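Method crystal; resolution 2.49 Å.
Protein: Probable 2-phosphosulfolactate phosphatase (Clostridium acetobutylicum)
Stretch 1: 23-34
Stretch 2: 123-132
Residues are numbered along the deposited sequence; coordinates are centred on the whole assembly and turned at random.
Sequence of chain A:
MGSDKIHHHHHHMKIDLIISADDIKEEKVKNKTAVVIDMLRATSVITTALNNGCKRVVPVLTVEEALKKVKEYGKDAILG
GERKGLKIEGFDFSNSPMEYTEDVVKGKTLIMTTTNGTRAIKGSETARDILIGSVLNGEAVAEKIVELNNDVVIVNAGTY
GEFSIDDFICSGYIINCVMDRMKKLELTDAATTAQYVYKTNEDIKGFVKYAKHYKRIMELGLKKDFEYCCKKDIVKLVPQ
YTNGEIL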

# COMPACT_ATOMS: atom_id res chain seq x y z
N ASP A 23 -5.53 0.47 7.55
CA ASP A 23 -5.25 1.62 6.69
C ASP A 23 -6.51 2.23 6.06
O ASP A 23 -6.41 3.08 5.18
CB ASP A 23 -4.23 1.23 5.64
CG ASP A 23 -2.87 0.99 6.26
OD1 ASP A 23 -2.33 1.98 6.82
OD2 ASP A 23 -2.38 -0.18 6.22
N ILE A 24 -7.68 1.87 6.55
CA ILE A 24 -8.90 2.47 6.06
C ILE A 24 -9.03 3.90 6.60
O ILE A 24 -8.84 4.14 7.77
CB ILE A 24 -10.10 1.71 6.53
CG1 ILE A 24 -10.14 0.34 5.90
CG2 ILE A 24 -11.37 2.42 6.16
CD1 ILE A 24 -11.14 -0.54 6.52
N LYS A 25 -9.34 4.84 5.73
CA LYS A 25 -9.67 6.20 6.15
C LYS A 25 -11.04 6.45 5.55
O LYS A 25 -11.25 6.17 4.37
CB LYS A 25 -8.63 7.20 5.63
CG LYS A 25 -7.22 7.07 6.27
CD LYS A 25 -6.13 7.40 5.23
CE LYS A 25 -4.66 7.47 5.78
NZ LYS A 25 -4.35 8.80 6.40
N GLU A 26 -11.96 6.93 6.39
CA GLU A 26 -13.34 7.21 5.98
C GLU A 26 -13.49 7.93 4.63
O GLU A 26 -14.31 7.55 3.81
CB GLU A 26 -14.01 8.11 7.01
CG GLU A 26 -15.06 7.43 7.87
CD GLU A 26 -16.06 8.44 8.42
OE1 GLU A 26 -16.21 9.54 7.81
OE2 GLU A 26 -16.72 8.12 9.44
N GLU A 27 -12.70 8.97 4.43
CA GLU A 27 -12.82 9.79 3.24
C GLU A 27 -12.55 9.03 1.96
O GLU A 27 -12.98 9.46 0.90
CB GLU A 27 -11.89 10.99 3.34
CG GLU A 27 -10.38 10.63 3.40
CD GLU A 27 -9.83 10.51 4.84
OE1 GLU A 27 -10.61 10.20 5.80
OE2 GLU A 27 -8.60 10.74 4.99
N LYS A 28 -11.81 7.93 2.07
CA LYS A 28 -11.55 7.05 0.93
C LYS A 28 -12.68 6.02 0.72
O LYS A 28 -12.69 5.27 -0.27
CB LYS A 28 -10.26 6.25 1.16
CG LYS A 28 -8.95 7.03 1.03
CD LYS A 28 -7.78 6.10 1.39
CE LYS A 28 -6.41 6.75 1.17
NZ LYS A 28 -5.39 5.69 1.03
N VAL A 29 -13.58 5.92 1.68
CA VAL A 29 -14.61 4.91 1.63
C VAL A 29 -16.02 5.51 1.45
O VAL A 29 -16.80 4.98 0.68
CB VAL A 29 -14.49 4.00 2.87
CG1 VAL A 29 -15.78 3.44 3.27
CG2 VAL A 29 -13.57 2.87 2.57
N LYS A 30 -16.31 6.63 2.10
CA LYS A 30 -17.68 7.11 2.16
C LYS A 30 -18.29 7.34 0.77
O LYS A 30 -17.62 7.78 -0.15
CB LYS A 30 -17.85 8.31 3.10
CG LYS A 30 -16.84 9.39 2.88
CD LYS A 30 -17.37 10.74 3.37
CE LYS A 30 -16.37 11.87 3.08
NZ LYS A 30 -17.15 13.07 3.42
N ASN A 31 -19.56 6.95 0.64
CA ASN A 31 -20.39 7.08 -0.56
C ASN A 31 -19.92 6.31 -1.79
O ASN A 31 -20.52 6.44 -2.85
CB ASN A 31 -20.66 8.54 -0.90
CG ASN A 31 -20.98 9.39 0.33
OD1 ASN A 31 -21.75 8.98 1.20
ND2 ASN A 31 -20.36 10.57 0.43
N LYS A 32 -18.90 5.47 -1.64
CA LYS A 32 -18.40 4.68 -2.76
C LYS A 32 -18.98 3.27 -2.80
O LYS A 32 -19.69 2.86 -1.91
CB LYS A 32 -16.86 4.63 -2.72
CG LYS A 32 -16.26 5.99 -2.93
CD LYS A 32 -14.78 5.95 -2.94
CE LYS A 32 -14.20 7.28 -3.40
NZ LYS A 32 -12.82 7.01 -3.91
N THR A 33 -18.67 2.53 -3.85
CA THR A 33 -18.86 1.09 -3.84
C THR A 33 -17.60 0.52 -3.20
O THR A 33 -16.51 0.61 -3.78
CB THR A 33 -19.03 0.53 -5.28
OG1 THR A 33 -20.22 1.05 -5.87
CG2 THR A 33 -19.11 -0.95 -5.29
N ALA A 34 -17.72 -0.03 -1.99
CA ALA A 34 -16.58 -0.68 -1.32
C ALA A 34 -16.62 -2.19 -1.52
O ALA A 34 -17.65 -2.81 -1.34
CB ALA A 34 -16.56 -0.37 0.15
N GLY A 123 -15.16 -1.64 9.11
CA GLY A 123 -14.42 -0.41 8.78
C GLY A 123 -14.89 0.33 7.53
O GLY A 123 -14.54 1.49 7.34
N SER A 124 -15.69 -0.34 6.70
CA SER A 124 -16.23 0.22 5.47
C SER A 124 -17.67 0.75 5.59
O SER A 124 -18.26 1.16 4.57
CB SER A 124 -16.14 -0.83 4.39
OG SER A 124 -14.83 -1.44 4.42
N GLU A 125 -18.22 0.81 6.81
CA GLU A 125 -19.62 1.22 7.03
C GLU A 125 -20.11 2.45 6.27
O GLU A 125 -21.29 2.53 5.92
CB GLU A 125 -19.89 1.49 8.51
CG GLU A 125 -19.73 0.26 9.36
CD GLU A 125 -20.86 0.07 10.32
OE1 GLU A 125 -21.05 1.03 11.12
OE2 GLU A 125 -21.52 -1.02 10.26
N THR A 126 -19.25 3.43 6.04
CA THR A 126 -19.74 4.67 5.45
C THR A 126 -19.91 4.61 3.94
O THR A 126 -20.31 5.61 3.34
CB THR A 126 -18.80 5.85 5.81
OG1 THR A 126 -17.43 5.48 5.50
CG2 THR A 126 -18.94 6.18 7.30
N ALA A 127 -19.57 3.47 3.32
CA ALA A 127 -19.68 3.34 1.87
C ALA A 127 -21.14 3.31 1.48
O ALA A 127 -21.98 2.94 2.29
CB ALA A 127 -18.99 2.07 1.41
N ARG A 128 -21.44 3.68 0.24
CA ARG A 128 -22.81 3.55 -0.25
C ARG A 128 -23.24 2.08 -0.34
O ARG A 128 -24.36 1.72 0.01
CB ARG A 128 -22.98 4.22 -1.61
CG ARG A 128 -24.44 4.23 -2.09
CD ARG A 128 -24.54 4.72 -3.50
NE ARG A 128 -24.26 6.14 -3.59
CZ ARG A 128 -24.07 6.80 -4.73
NH1 ARG A 128 -24.11 6.16 -5.89
NH2 ARG A 128 -23.83 8.10 -4.69
N ASP A 129 -22.34 1.23 -0.87
CA ASP A 129 -22.59 -0.20 -0.98
C ASP A 129 -21.36 -0.91 -0.54
O ASP A 129 -20.30 -0.61 -1.06
CB ASP A 129 -22.88 -0.60 -2.42
CG ASP A 129 -24.20 -0.05 -2.92
OD1 ASP A 129 -25.24 -0.56 -2.47
OD2 ASP A 129 -24.20 0.89 -3.77
N ILE A 130 -21.49 -1.85 0.41
CA ILE A 130 -20.39 -2.74 0.77
C ILE A 130 -20.58 -4.13 0.15
O ILE A 130 -21.47 -4.87 0.54
CB ILE A 130 -20.23 -2.93 2.28
CG1 ILE A 130 -19.95 -1.61 3.00
CG2 ILE A 130 -19.09 -3.95 2.56
CD1 ILE A 130 -21.16 -0.95 3.50
N LEU A 131 -19.72 -4.48 -0.79
CA LEU A 131 -19.75 -5.79 -1.44
C LEU A 131 -18.73 -6.73 -0.85
O LEU A 131 -17.69 -6.31 -0.38
CB LEU A 131 -19.44 -5.65 -2.93
CG LEU A 131 -20.33 -4.69 -3.71
CD1 LEU A 131 -19.91 -4.67 -5.18
CD2 LEU A 131 -21.82 -5.04 -3.58
N ILE A 132 -19.01 -8.02 -0.88
CA ILE A 132 -18.07 -8.99 -0.37
C ILE A 132 -17.47 -9.71 -1.54
O ILE A 132 -18.20 -10.30 -2.32
CB ILE A 132 -18.75 -10.02 0.54
CG1 ILE A 132 -19.44 -9.32 1.73
CG2 ILE A 132 -17.73 -11.02 1.01
CD1 ILE A 132 -18.55 -8.36 2.53
O HOH W 1 -22.31 2.33 -4.83

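When two segments far apart in sequence begin to pair as parallel strands, the backbone supplies the register, and side chains fill the space beside it. The contact between residues 23-34 and 123-132 of this probable 2-phosphosulfolactate phosphatase is a compact example, burying 645 Å² over both sides. Three residues carry much of it: Thr126, Ala34 and Asn31.

Thr126 gives up the most surface, 86 Å². It lies within a type I turn running from Ser124 to Ala127, closed by Ala127 N donating to Ser124 O at 2.9 Å, and its CA-to-CB bond points toward the other stretch. There it meets a second turn, of type II, from Val29 to Lys32. The carbonyl of Thr126 accepts the only hydrogen bond between the two turns: Asn31 N donates to Thr126 O at 3.1 Å with a nearly straight angle of 163°, and the same oxygen receives a CA-H...O contact from Lys30 CA at 3.2 Å. The side chain packs as well, with Thr126 OG1 3.4 Å from Val29 CG1 and Thr126 CG2 3.6 Å from Glu26 OE2; both are van der Waals approaches.

Asn31, which loses 52 Å², shows that a residue can be important to a contact while its side chain points away from it. Its phi/psi of 63/8 places it in the left-handed region, as expected for the third position of a type II turn, and it engages through its main chain. Besides the amide bond to Thr126, Asn31 O lies 3.5 Å from Arg128 CB and sits over one face of the Arg128 guanidinium.

Beyond the turns the chains settle into a parallel ladder. Lys32 O accepts from Asp129 N at 3.3 Å, almost linearly at 168°, and also from Arg128 N at 2.9 Å; the second bond is shorter but weak, because its angle is only 123°. Ala34, covering 78 Å², then takes both of its backbone polar groups to the partner strand: Ala34 N donates to Asp129 O at 2.8 Å, and Leu131 N donates to Ala34 O at 2.7 Å. These two bonds straddle Ile130, the bridge partner of Ala34, in the manner typical of parallel strands. Softer CA-H...O contacts accompany them, from Thr33 CA to Asp129 O at 3.6 Å and from Ile130 CA to Ala34 O at 3.5 Å.

The methyl of Ala34 joins the ladder to the loops: Ala34 CB lies 3.7 Å from Ala127 CB, which in turn is 4.0 Å from Val29 CG1, making a small apolar cluster. On the sheet face shared by Thr33 and Asp129, a water bridges the strands, donating to Thr33 OG1 at 2.7 Å and to Asp129 OD2 at 2.6 Å. At the other end, Gly123 lies beside Ile24, where an ideal CB on Gly123 would come within 2.8 Å of Ile24 CD1 as it stands, a clash.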